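Long-range contacts in proteinase K (Serratia sp., PDB 2B6N), which probably cleaves internal peptide bonds in proteins as a calcium-binding, subtilisin-like serine endopeptidase of the proteinase K group: residues A142-V147 and R171-I176; T34-D39 and I114-N119; N159-A164 and S191-C196; D27-G32 and Y237-P242. One frame throughout, in Å; residues are numbered along the deposited sequence.

How the interactions relate
From the N terminus, residues 27-32 open interaction 4, and strand 34-39, almost directly after them, opens interaction 2, which closes first, on helix 107-120. Helix 137-148 then opens interaction 1 and the loop after strand 152-156 opens interaction 3. The latter two cross: 171-176 completes interaction 1 before 191-196 completes interaction 3. All three lie within the long span that interaction 4 closes at the end of helix 223-240. Interactions 1 and 2 touch where helices 107-120 and 137-148 meet, as at Ala142 and Ile114, whereas interactions 1 and 3 meet at Arg171 and Cys196. Interactions 3 and 4 lie on opposite sides of the chain's centre, about 30 Å apart between centres.

Interaction 1 of 4, residues A142-V147 and R171-I176; sequences AVNAAV and RAADAI
Asn144 OD1 accepts the backbone N-H of Asp174 at 3.0 Å, the only direct hydrogen bond between residues 142-147 and 171-176. The latter lead into strand 176-181 of the parallel subtilase sheet; earlier on helix 137-148, Asp140 also forms a salt bridge with Arg171. The loop makes a type I beta turn from Ala172 to Ala175, closed by its own bond from Ala175 N to Ala172 O, and Asp174 offers the helix an N-H from within this turn. The N-H...O angle is 155°, and the donor is tilted 30° from the plane of the Asn144 carbonyl. Asn144 CG stands anti to its own carbonyl carbon (chi1 -71°), and from there the amide reaches across to the turn. The other half of the amide serves the turn through water 1, which accepts from Asn144 ND2 at 3.1 Å and from Ala173 N at 3.0 Å. One side-chain amide thus satisfies two successive backbone N-H groups, Asp174 directly and Ala173 through water. The side chains of Asn144 and Asp174 cross at about a right angle, and Asp174 CB comes within 3.4 Å of Asn144 OD1.

Val143 and Val147, before and after Asn144 in the helix, pack on the turn. One turn of helix separates Val143 from Val147, which also packs on Phe153 of strand 152-156 and on Pro246. Val147 CG1 touches Asp174 CB at 3.9 Å, while its CG2 is 3.8 Å from Asp174 O. Val143, buried against Ile114 and Pro169, uses CG1 to meet two methyl groups of the turn: Ala172 CB at 4.3 Å and Ala175 CB at 4.1 Å.

Interaction 2 of 4, residues T34-D39 and I114-N119; sequences TAFVID and INWVKN
Phe36 and Val117 meet through their first torsions: Phe36 CG stands anti to its own carbonyl carbon (chi1 -67°), and Val117 CG1 is anti to its backbone N (chi1 176°), which directs a methyl group over the phenyl ring. Val117 CG1 makes a CH-pi contact with one face of that ring, 4.1 Å from the centroid of Phe36 and 26° off the normal. Its closest ring atom is Phe36 CD1, at 3.7 Å from Val117 CG1. The second methyl, Val117 CG2, divides its contacts between Phe36 CB at 3.7 Å and Ile38 CD1 at 3.9 Å, wedging between the two strand side chains that project toward the helix. Trp116 reaches the same phenyl group from beside Val117; the side chains of Phe36 and Trp116 cross at about a right angle, and Trp116 CZ3 lies 3.7 Å from Phe36 CE2. Farther along the strand, Ile38 CD1 also approaches the backbone of Ile114, with 4.3 Å to Ile114 CA.

Strand and helix run nearly antiparallel, their axes 9.9 Å apart, and the buried interface is wholly apolar. Val37, pointing the other way, packs on helix 72-81, while Asp39 ends the strand and hydrogen-bonds His72, its predicted partner in the charge relay. Helix 107-120 links strands 92-97 and 125-129, which flank strand 34-39, so it covers that central strand in a beta-alpha-beta crossover of the parallel subtilase sheet.

Interaction 3 of 4, residues N159-A164 and S191-C196; sequences NDNSNA and SNYGTC
Asn192 lays its amide nearly coplanar with the carboxylate of Asp160, the planes 24° apart, where two loops of the subtilase fold join through a single beta bridge between Asn163 and Tyr193. Asn192 ND2 donates, in the plane of the amide, to the anti lone pair of Asp160 OD2 at 2.9 Å, and also binds Ala157 O. Asn192 OD1 accepts Ser162 N at 3.0 Å, with the donor above the carbonyl plane, and takes a weaker bond from Asp160 N. This buried side chain holds the loop just beyond Asn159, whose side chain is about 5 Å from that of Ser224, the predicted nucleophile; Asn159 packs on a bound peptide, consistent with the oxyanion-hole asparagine of subtilases.

Tyr193 turns its ring over the Ser162-Asn163 peptide. CG sits between the backbone N and the carbonyl carbon (chi1 56°), and one ring face carries Ser162 O, 3.5 Å above the plane, and Asn163 N beside it. Water 2 lies in the ring plane at the edge, bridging Tyr193 OH and Asn161 O.

Two backbone bonds make the bridge, Tyr193 N to Ser162 O at 3.0 Å and Ala164 N to Tyr193 O at 2.9 Å. The disulfide from Cys196 to Cys165 ties the loops again. Asn163 OD1 accepts Cys165 N and a proton of water 3, which also donates to Tyr193 O and accepts from Cys196 N.

Interaction 4 of 4, residues D27-G32 and Y237-P242; sequences DYDGSG and YLDENP
Tyr28 lies with its ring against Glu240, whose CB sits over the ring centre in a CH-pi contact, 3.7 Å from the centroid of Tyr28. Glu240 CG, anti to its backbone N (chi1 180°), continues over the same face and reaches Tyr28 CZ at 3.6 Å; the carboxylate beyond it, close to parallel with the ring, forms a salt bridge with Arg256. At Asp29 the backbone turns to the acid of the preceding helical residue. Asp29 N donates to Asp239 OD2 at 3.0 Å in a nearly straight bond (169°). Asp29 OD1 also accepts Ser31 N, forming an Asx turn beside the C-terminal end of helix 223-240, which carries the predicted catalytic serine, Ser224, near its N-terminal end. Asp29 OD1 and Asp239 OD2, both acceptors, are 3.0 Å apart; the N-H groups they accept probably offset part of the repulsion, though the closeness might raise the pKa of one acid. Gly30, at a positive phi, adds a weak bond from its N to Asp239 OD2, and Ser31 N a second weak one at 3.2 Å to Asp239 OD2, so three successive N-H groups converge on one oxygen. Water 4 donates to both Ser31 O and Leu238 O.

Interaction 1 of 4, residues A142-V147 and R171-I176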
# COMPACT_ATOMS: atom_id res chain seq x y z
N ALA A 142 -15.25 -7.76 6.67
CA ALA A 142 -14.96 -6.44 7.20
C ALA A 142 -14.37 -5.55 6.10
O ALA A 142 -14.72 -4.38 6.00
CB ALA A 142 -14.03 -6.50 8.43
N VAL A 143 -13.47 -6.12 5.29
CA VAL A 143 -12.88 -5.38 4.16
C VAL A 143 -13.95 -4.99 3.13
O VAL A 143 -14.04 -3.83 2.72
CB VAL A 143 -11.75 -6.17 3.45
CG1 VAL A 143 -11.31 -5.45 2.15
CG2 VAL A 143 -10.56 -6.34 4.37
N ASN A 144 -14.73 -5.97 2.71
CA ASN A 144 -15.77 -5.76 1.70
C ASN A 144 -16.80 -4.71 2.17
O ASN A 144 -17.22 -3.85 1.39
CB ASN A 144 -16.46 -7.08 1.33
CG ASN A 144 -15.57 -8.02 0.53
OD1 ASN A 144 -14.62 -7.61 -0.12
ND2 ASN A 144 -15.90 -9.30 0.58
N ALA A 145 -17.16 -4.76 3.46
CA ALA A 145 -18.06 -3.77 4.04
C ALA A 145 -17.47 -2.36 4.05
O ALA A 145 -18.17 -1.39 3.75
CB ALA A 145 -18.51 -4.20 5.47
N ALA A 146 -16.17 -2.23 4.40
CA ALA A 146 -15.52 -0.91 4.41
C ALA A 146 -15.45 -0.32 2.99
O ALA A 146 -15.62 0.89 2.80
CB ALA A 146 -14.11 -0.99 5.04
N VAL A 147 -15.21 -1.19 2.01
CA VAL A 147 -15.20 -0.80 0.61
C VAL A 147 -16.60 -0.36 0.15
O VAL A 147 -16.74 0.65 -0.53
CB VAL A 147 -14.61 -1.90 -0.31
CG1 VAL A 147 -14.72 -1.52 -1.77
CG2 VAL A 147 -13.11 -2.13 0.06
N ARG A 171 -7.60 -12.49 -0.57
CA ARG A 171 -8.65 -13.10 -1.41
C ARG A 171 -9.94 -12.29 -1.42
O ARG A 171 -10.85 -12.57 -2.24
CB ARG A 171 -8.92 -14.54 -0.94
CG ARG A 171 -9.72 -14.59 0.36
CD ARG A 171 -9.94 -16.04 0.88
NE ARG A 171 -11.04 -16.01 1.85
CZ ARG A 171 -11.80 -17.04 2.22
NH1 ARG A 171 -11.63 -18.25 1.72
NH2 ARG A 171 -12.75 -16.84 3.12
N ALA A 172 -10.06 -11.33 -0.50
CA ALA A 172 -11.32 -10.57 -0.34
C ALA A 172 -11.71 -9.97 -1.70
O ALA A 172 -10.92 -9.29 -2.33
CB ALA A 172 -11.19 -9.48 0.71
N ALA A 173 -12.95 -10.23 -2.12
CA ALA A 173 -13.41 -9.84 -3.47
C ALA A 173 -13.15 -8.39 -3.83
O ALA A 173 -12.71 -8.07 -4.94
CB ALA A 173 -14.89 -10.12 -3.61
N ASP A 174 -13.43 -7.49 -2.89
CA ASP A 174 -13.38 -6.07 -3.21
C ASP A 174 -12.10 -5.37 -2.77
O ASP A 174 -11.98 -4.16 -2.91
CB ASP A 174 -14.63 -5.35 -2.72
CG ASP A 174 -15.86 -5.73 -3.53
OD1 ASP A 174 -15.71 -6.09 -4.72
OD2 ASP A 174 -16.96 -5.68 -2.98
N ALA A 175 -11.15 -6.15 -2.23
CA ALA A 175 -9.79 -5.65 -1.99
C ALA A 175 -9.07 -5.52 -3.32
O ALA A 175 -9.33 -6.31 -4.25
CB ALA A 175 -9.03 -6.59 -1.06
N ILE A 176 -8.21 -4.52 -3.44
CA ILE A 176 -7.24 -4.46 -4.56
C ILE A 176 -6.01 -5.20 -4.04
O ILE A 176 -5.36 -4.74 -3.08
CB ILE A 176 -6.87 -3.02 -4.95
CG1 ILE A 176 -8.10 -2.27 -5.48
CG2 ILE A 176 -5.77 -3.00 -6.04
CD1 ILE A 176 -7.96 -0.75 -5.37
O HOH W 1 -14.86 -11.96 -0.52

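Interaction 2 of 4, residues T34-D39 and I114-N119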
# COMPACT_ATOMS: atom_id res chain seq x y z
N THR A 34 -6.99 11.06 2.26
CA THR A 34 -6.42 10.49 3.47
C THR A 34 -6.11 9.02 3.24
O THR A 34 -6.94 8.26 2.74
CB THR A 34 -7.38 10.65 4.67
OG1 THR A 34 -7.65 12.04 4.87
CG2 THR A 34 -6.75 10.11 5.96
N ALA A 35 -4.89 8.62 3.60
CA ALA A 35 -4.46 7.25 3.46
C ALA A 35 -4.33 6.67 4.86
O ALA A 35 -3.53 7.14 5.66
CB ALA A 35 -3.12 7.18 2.74
N PHE A 36 -5.12 5.64 5.12
CA PHE A 36 -5.12 4.93 6.40
C PHE A 36 -4.16 3.74 6.34
O PHE A 36 -4.30 2.84 5.50
CB PHE A 36 -6.55 4.50 6.73
CG PHE A 36 -7.47 5.65 7.01
CD1 PHE A 36 -8.23 6.24 5.98
CD2 PHE A 36 -7.57 6.18 8.30
CE1 PHE A 36 -9.08 7.34 6.24
CE2 PHE A 36 -8.41 7.27 8.57
CZ PHE A 36 -9.16 7.85 7.55
N VAL A 37 -3.17 3.73 7.22
CA VAL A 37 -2.14 2.71 7.18
C VAL A 37 -2.41 1.72 8.31
O VAL A 37 -2.16 2.03 9.48
CB VAL A 37 -0.73 3.33 7.29
CG1 VAL A 37 0.35 2.22 7.23
CG2 VAL A 37 -0.53 4.35 6.16
N ILE A 38 -2.97 0.57 7.96
CA ILE A 38 -3.35 -0.44 8.96
C ILE A 38 -2.17 -1.40 9.11
O ILE A 38 -1.92 -2.20 8.22
CB ILE A 38 -4.64 -1.21 8.52
CG1 ILE A 38 -5.78 -0.22 8.23
CG2 ILE A 38 -5.03 -2.27 9.61
CD1 ILE A 38 -7.04 -0.82 7.55
N ASP A 39 -1.43 -1.28 10.21
CA ASP A 39 -0.08 -1.84 10.24
C ASP A 39 0.46 -1.76 11.67
O ASP A 39 -0.31 -1.80 12.65
CB ASP A 39 0.81 -1.04 9.25
CG ASP A 39 1.90 -1.87 8.62
OD1 ASP A 39 2.82 -2.33 9.37
OD2 ASP A 39 1.87 -2.05 7.37
N ILE A 114 -9.97 -2.31 10.62
CA ILE A 114 -10.74 -2.16 9.37
C ILE A 114 -12.02 -1.38 9.67
O ILE A 114 -12.35 -0.40 8.99
CB ILE A 114 -11.09 -3.53 8.75
CG1 ILE A 114 -9.83 -4.28 8.32
CG2 ILE A 114 -12.02 -3.35 7.55
CD1 ILE A 114 -10.02 -5.80 8.10
N ASN A 115 -12.74 -1.83 10.70
CA ASN A 115 -14.00 -1.20 11.07
C ASN A 115 -13.75 0.24 11.46
O ASN A 115 -14.54 1.11 11.11
CB ASN A 115 -14.70 -1.95 12.20
CG ASN A 115 -15.24 -3.32 11.77
OD1 ASN A 115 -15.45 -3.59 10.58
ND2 ASN A 115 -15.49 -4.19 12.74
N TRP A 116 -12.66 0.49 12.19
CA TRP A 116 -12.33 1.85 12.61
C TRP A 116 -12.22 2.78 11.40
O TRP A 116 -12.79 3.87 11.42
CB TRP A 116 -11.04 1.92 13.47
CG TRP A 116 -10.84 3.29 14.07
CD1 TRP A 116 -11.31 3.75 15.27
CD2 TRP A 116 -10.17 4.39 13.45
NE1 TRP A 116 -10.94 5.06 15.45
CE2 TRP A 116 -10.24 5.49 14.34
CE3 TRP A 116 -9.50 4.56 12.23
CZ2 TRP A 116 -9.67 6.73 14.06
CZ3 TRP A 116 -8.92 5.80 11.94
CH2 TRP A 116 -9.02 6.87 12.86
N VAL A 117 -11.50 2.35 10.37
CA VAL A 117 -11.39 3.15 9.12
C VAL A 117 -12.78 3.40 8.51
O VAL A 117 -13.10 4.54 8.16
CB VAL A 117 -10.43 2.50 8.08
CG1 VAL A 117 -10.42 3.30 6.75
CG2 VAL A 117 -9.00 2.41 8.65
N LYS A 118 -13.57 2.33 8.36
CA LYS A 118 -14.95 2.43 7.84
C LYS A 118 -15.76 3.50 8.59
O LYS A 118 -16.44 4.33 7.97
CB LYS A 118 -15.67 1.07 7.93
CG LYS A 118 -17.13 1.12 7.45
CD LYS A 118 -17.77 -0.24 7.51
CE LYS A 118 -18.08 -0.66 8.94
NZ LYS A 118 -18.61 -2.06 8.97
N ASN A 119 -15.66 3.48 9.92
CA ASN A 119 -16.47 4.37 10.74
C ASN A 119 -15.93 5.79 10.85
O ASN A 119 -16.70 6.70 11.17
CB ASN A 119 -16.72 3.74 12.13
CG ASN A 119 -17.48 2.43 12.03
OD1 ASN A 119 -18.33 2.24 11.15
ND2 ASN A 119 -17.17 1.51 12.92

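Interaction 3 of 4, residues N159-A164 and S191-C196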
# COMPACT_ATOMS: atom_id res chain seq x y z
N ASN A 159 3.68 -13.20 0.85
CA ASN A 159 5.05 -13.57 0.47
C ASN A 159 5.30 -15.09 0.47
O ASN A 159 6.39 -15.53 0.83
CB ASN A 159 6.06 -12.90 1.41
CG ASN A 159 5.89 -11.39 1.48
OD1 ASN A 159 6.10 -10.77 2.55
ND2 ASN A 159 5.46 -10.80 0.39
N ASP A 160 4.30 -15.86 0.06
CA ASP A 160 4.31 -17.33 0.21
C ASP A 160 4.69 -18.08 -1.08
O ASP A 160 4.71 -19.33 -1.10
CB ASP A 160 2.92 -17.79 0.67
CG ASP A 160 2.43 -17.01 1.88
OD1 ASP A 160 2.93 -17.32 2.97
OD2 ASP A 160 1.55 -16.10 1.75
N ASN A 161 4.98 -17.33 -2.14
CA ASN A 161 5.22 -17.93 -3.46
C ASN A 161 4.10 -18.95 -3.80
O ASN A 161 4.36 -20.07 -4.29
CB ASN A 161 6.63 -18.53 -3.48
CG ASN A 161 7.02 -19.09 -4.84
OD1 ASN A 161 7.81 -20.05 -4.92
ND2 ASN A 161 6.49 -18.51 -5.89
N SER A 162 2.86 -18.54 -3.53
CA SER A 162 1.69 -19.42 -3.65
C SER A 162 0.52 -18.65 -4.23
O SER A 162 0.58 -17.43 -4.43
CB SER A 162 1.28 -19.97 -2.28
OG SER A 162 2.26 -20.84 -1.77
N ASN A 163 -0.57 -19.36 -4.49
CA ASN A 163 -1.82 -18.74 -4.91
C ASN A 163 -2.35 -17.83 -3.80
O ASN A 163 -2.71 -18.30 -2.71
CB ASN A 163 -2.83 -19.85 -5.27
CG ASN A 163 -4.11 -19.33 -5.87
OD1 ASN A 163 -4.52 -18.18 -5.63
ND2 ASN A 163 -4.77 -20.17 -6.65
N ALA A 164 -2.43 -16.53 -4.09
CA ALA A 164 -2.89 -15.53 -3.11
C ALA A 164 -4.31 -15.78 -2.56
O ALA A 164 -4.68 -15.25 -1.50
CB ALA A 164 -2.79 -14.12 -3.69
N SER A 191 6.65 -13.58 -4.26
CA SER A 191 5.30 -12.99 -4.45
C SER A 191 4.23 -14.06 -4.68
O SER A 191 4.36 -14.93 -5.55
CB SER A 191 5.25 -11.99 -5.62
OG SER A 191 3.96 -11.36 -5.66
N ASN A 192 3.15 -13.97 -3.90
CA ASN A 192 1.96 -14.73 -4.23
C ASN A 192 1.43 -14.24 -5.58
O ASN A 192 1.82 -13.17 -6.06
CB ASN A 192 0.90 -14.60 -3.14
CG ASN A 192 1.26 -15.37 -1.89
OD1 ASN A 192 2.19 -16.18 -1.89
ND2 ASN A 192 0.53 -15.13 -0.81
N TYR A 193 0.54 -15.02 -6.18
CA TYR A 193 0.19 -14.86 -7.58
C TYR A 193 -1.22 -15.42 -7.79
O TYR A 193 -1.85 -15.95 -6.84
CB TYR A 193 1.23 -15.59 -8.48
CG TYR A 193 1.39 -17.05 -8.15
CD1 TYR A 193 0.44 -17.99 -8.57
CD2 TYR A 193 2.48 -17.51 -7.39
CE1 TYR A 193 0.56 -19.34 -8.26
CE2 TYR A 193 2.61 -18.87 -7.08
CZ TYR A 193 1.64 -19.77 -7.53
OH TYR A 193 1.73 -21.10 -7.24
N GLY A 194 -1.73 -15.26 -9.01
CA GLY A 194 -2.98 -15.90 -9.43
C GLY A 194 -4.17 -14.94 -9.55
O GLY A 194 -4.02 -13.72 -9.51
N THR A 195 -5.36 -15.52 -9.66
CA THR A 195 -6.57 -14.77 -10.01
C THR A 195 -7.07 -13.79 -8.94
O THR A 195 -7.84 -12.88 -9.25
CB THR A 195 -7.72 -15.71 -10.41
OG1 THR A 195 -8.06 -16.54 -9.30
CG2 THR A 195 -7.31 -16.58 -11.60
N CYS A 196 -6.65 -13.97 -7.69
CA CYS A 196 -7.01 -13.02 -6.65
C CYS A 196 -6.18 -11.73 -6.69
O CYS A 196 -6.54 -10.74 -6.05
CB CYS A 196 -6.98 -13.67 -5.27
SG CYS A 196 -8.33 -14.86 -5.06
O HOH W 2 3.69 -21.96 -6.00
O HOH W 3 -4.51 -15.55 -6.52

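Interaction 4 of 4, residues D27-G32 and Y237-P242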
# COMPACT_ATOMS: atom_id res chain seq x y z
N ASP A 27 1.92 14.75 -11.46
CA ASP A 27 0.94 15.76 -11.85
C ASP A 27 -0.03 16.05 -10.70
O ASP A 27 -0.75 17.06 -10.70
CB ASP A 27 0.16 15.26 -13.07
CG ASP A 27 1.08 14.99 -14.26
OD1 ASP A 27 1.81 15.93 -14.66
OD2 ASP A 27 1.11 13.84 -14.74
N TYR A 28 -0.07 15.13 -9.74
CA TYR A 28 -0.93 15.23 -8.56
C TYR A 28 -0.08 14.78 -7.40
O TYR A 28 1.01 14.25 -7.60
CB TYR A 28 -2.19 14.36 -8.72
CG TYR A 28 -3.02 14.85 -9.87
CD1 TYR A 28 -2.85 14.34 -11.17
CD2 TYR A 28 -3.91 15.90 -9.69
CE1 TYR A 28 -3.58 14.86 -12.23
CE2 TYR A 28 -4.62 16.41 -10.73
CZ TYR A 28 -4.46 15.89 -12.00
OH TYR A 28 -5.20 16.43 -13.02
N ASP A 29 -0.59 14.96 -6.18
CA ASP A 29 0.18 14.62 -5.00
C ASP A 29 -0.66 14.08 -3.83
O ASP A 29 -0.15 13.94 -2.71
CB ASP A 29 1.00 15.85 -4.55
CG ASP A 29 0.13 17.05 -4.22
OD1 ASP A 29 -1.11 16.91 -4.10
OD2 ASP A 29 0.70 18.16 -4.06
N GLY A 30 -1.94 13.79 -4.07
CA GLY A 30 -2.76 13.23 -3.00
C GLY A 30 -3.40 14.27 -2.08
O GLY A 30 -3.96 13.92 -1.04
N SER A 31 -3.32 15.54 -2.47
CA SER A 31 -4.00 16.63 -1.76
C SER A 31 -5.47 16.29 -1.59
O SER A 31 -6.10 15.79 -2.53
CB SER A 31 -3.86 17.95 -2.52
OG SER A 31 -2.54 18.44 -2.46
N GLY A 32 -5.98 16.51 -0.37
CA GLY A 32 -7.38 16.33 -0.06
C GLY A 32 -7.80 14.88 0.13
O GLY A 32 -9.00 14.59 0.31
N TYR A 237 -5.05 9.44 -7.90
CA TYR A 237 -6.26 9.44 -8.72
C TYR A 237 -7.41 10.15 -8.01
O TYR A 237 -8.23 10.79 -8.65
CB TYR A 237 -6.71 8.01 -9.06
CG TYR A 237 -5.78 7.21 -9.96
CD1 TYR A 237 -6.12 5.91 -10.30
CD2 TYR A 237 -4.58 7.74 -10.46
CE1 TYR A 237 -5.30 5.13 -11.13
CE2 TYR A 237 -3.74 6.96 -11.30
CZ TYR A 237 -4.12 5.66 -11.62
OH TYR A 237 -3.34 4.85 -12.40
N LEU A 238 -7.47 10.03 -6.68
CA LEU A 238 -8.53 10.66 -5.89
C LEU A 238 -8.30 12.17 -5.68
O LEU A 238 -9.24 12.90 -5.39
CB LEU A 238 -8.69 9.92 -4.56
CG LEU A 238 -9.48 8.60 -4.61
CD1 LEU A 238 -9.28 7.79 -3.31
CD2 LEU A 238 -10.97 8.83 -4.90
N ASP A 239 -7.05 12.61 -5.80
CA ASP A 239 -6.71 14.03 -5.87
C ASP A 239 -7.19 14.57 -7.22
O ASP A 239 -7.91 15.58 -7.29
CB ASP A 239 -5.19 14.18 -5.69
CG ASP A 239 -4.67 15.61 -5.83
OD1 ASP A 239 -5.45 16.56 -6.06
OD2 ASP A 239 -3.44 15.78 -5.70
N GLU A 240 -6.80 13.88 -8.29
CA GLU A 240 -7.26 14.19 -9.67
C GLU A 240 -8.79 14.21 -9.82
O GLU A 240 -9.35 15.12 -10.45
CB GLU A 240 -6.65 13.18 -10.64
CG GLU A 240 -7.04 13.37 -12.10
CD GLU A 240 -6.64 12.20 -12.99
OE1 GLU A 240 -5.96 11.28 -12.49
OE2 GLU A 240 -7.00 12.20 -14.18
N ASN A 241 -9.46 13.21 -9.26
CA ASN A 241 -10.91 13.12 -9.33
C ASN A 241 -11.46 12.62 -7.99
O ASN A 241 -11.54 11.42 -7.79
CB ASN A 241 -11.32 12.19 -10.47
CG ASN A 241 -12.83 12.12 -10.68
OD1 ASN A 241 -13.62 12.66 -9.89
ND2 ASN A 241 -13.24 11.44 -11.74
N PRO A 242 -11.83 13.54 -7.08
CA PRO A 242 -12.35 13.12 -5.76
C PRO A 242 -13.74 12.46 -5.80
O PRO A 242 -14.23 12.03 -4.76
CB PRO A 242 -12.40 14.43 -4.95
CG PRO A 242 -12.38 15.53 -5.95
CD PRO A 242 -11.75 15.00 -7.22
O HOH W 4 -9.04 15.14 -3.35